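Local structure of mannose-specific lectin 3 chain 2 (Crocus vernus, 3MEZ) at residues Asn7-Phe10 / Ser11-Met15. The protein probably binds mannose as one of the two chain types of a heterotetrameric bulb-type lectin from Dutch crocus. Numbering follows the deposited sequence.
Sequences NVLF and SSQVM. Unlike the reference sequence in segment 11-15: Met15 (reference Gln).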
# COMPACT_ATOMS: atom_id res chain seq x y z
N ASN B 7 5.72 6.64 -10.56
CA ASN B 7 6.59 7.79 -10.50
C ASN B 7 6.34 8.80 -9.38
O ASN B 7 7.08 9.71 -9.24
CB ASN B 7 6.60 8.51 -11.85
CG ASN B 7 5.25 9.10 -12.20
OD1 ASN B 7 4.24 8.52 -11.95
ND2 ASN B 7 5.28 10.26 -12.81
N VAL B 8 5.30 8.60 -8.59
CA VAL B 8 4.87 9.52 -7.56
C VAL B 8 4.45 8.81 -6.28
O VAL B 8 3.77 7.84 -6.37
CB VAL B 8 3.63 10.27 -8.03
CG1 VAL B 8 3.11 11.18 -6.99
CG2 VAL B 8 3.88 10.98 -9.31
N LEU B 9 4.82 9.33 -5.13
CA LEU B 9 4.37 8.89 -3.81
C LEU B 9 3.57 10.02 -3.16
O LEU B 9 4.02 11.11 -3.15
CB LEU B 9 5.55 8.53 -2.91
CG LEU B 9 5.30 7.77 -1.62
CD1 LEU B 9 5.02 6.36 -1.93
CD2 LEU B 9 6.40 7.85 -0.63
N PHE B 10 2.39 9.71 -2.64
CA PHE B 10 1.50 10.66 -2.03
C PHE B 10 1.59 10.57 -0.51
O PHE B 10 1.95 9.55 -0.00
CB PHE B 10 0.07 10.39 -2.46
CG PHE B 10 -0.14 10.42 -3.94
CD1 PHE B 10 -0.41 11.60 -4.59
CD2 PHE B 10 -0.10 9.27 -4.67
CE1 PHE B 10 -0.59 11.62 -5.91
CE2 PHE B 10 -0.27 9.33 -6.00
CZ PHE B 10 -0.53 10.49 -6.60
N SER B 11 1.22 11.63 0.21
CA SER B 11 1.34 11.62 1.66
C SER B 11 0.51 10.45 2.27
O SER B 11 -0.56 10.19 1.82
CB SER B 11 0.85 12.94 2.27
OG SER B 11 1.60 14.06 1.92
N SER B 12 1.08 9.79 3.25
CA SER B 12 0.58 8.60 3.94
C SER B 12 1.04 7.27 3.29
O SER B 12 1.07 6.28 3.92
CB SER B 12 -0.94 8.61 4.13
OG SER B 12 -1.40 9.50 5.09
N GLN B 13 1.43 7.30 2.03
CA GLN B 13 2.01 6.14 1.39
C GLN B 13 3.40 5.77 1.96
O GLN B 13 4.14 6.59 2.43
CB GLN B 13 2.10 6.28 -0.14
CG GLN B 13 0.82 6.41 -0.83
CD GLN B 13 0.93 6.31 -2.35
OE1 GLN B 13 1.65 7.02 -2.95
NE2 GLN B 13 0.18 5.43 -2.91
N VAL B 14 3.74 4.52 1.88
CA VAL B 14 4.99 3.98 2.34
C VAL B 14 5.68 3.09 1.31
O VAL B 14 5.06 2.55 0.48
CB VAL B 14 4.80 3.16 3.63
CG1 VAL B 14 4.23 3.96 4.70
CG2 VAL B 14 3.96 1.98 3.36
N MET B 15 6.98 2.96 1.42
CA MET B 15 7.76 2.05 0.61
C MET B 15 8.67 1.22 1.49
O MET B 15 9.27 1.73 2.39
CB MET B 15 8.59 2.81 -0.40
CG MET B 15 7.86 3.53 -1.44
SD MET B 15 8.93 4.18 -2.75
CE MET B 15 9.63 5.45 -1.91
O HOH W 1 2.63 5.68 -5.18
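Gln13 OE1 is gripped from two directions: Phe10 N donates to it at 2.8 Å in a nearly straight bond, and a water lies 2.8 Å from Gln13 OE1 and 2.7 Å from Val8 O, bridging the two. The backbone N-H arrives tilted 26° from the plane of the amide. The water joins the glutamine amide to the strand at Val8. With chi1 at -63°, CG sits beside the glutamine's own backbone N, and the extended chain beyond it runs back alongside Phe10. The amide thus reaches the ring's edge, Phe10 CD2 being 3.3 Å from Gln13 OE1, with the two planes 52° apart, while Val8 CG1 lies over one ring face near the rim. The glutamine belongs to a type II beta turn from Phe10 to Gln13, closed by Gln13 N on Phe10 O at 3.1 Å; it carries the chain from strand 8-10 into strand 14-16, each the outermost strand, within this chain, of a different antiparallel sheet of the bulb-type lectin domain. The Leu9 and Gln13 side chains run antiparallel alongside each other, Leu9 CD1 pressing on Gln13 CB at 3.4 Å. Leu9 CD1 also meets Met15 CG at 4.0 Å. Gln13 NE2 donates to Ile2 O, fixing the amide's other end on the N-terminal segment, and Ser11 OG bonds to Tyr91 N and Gly64 O.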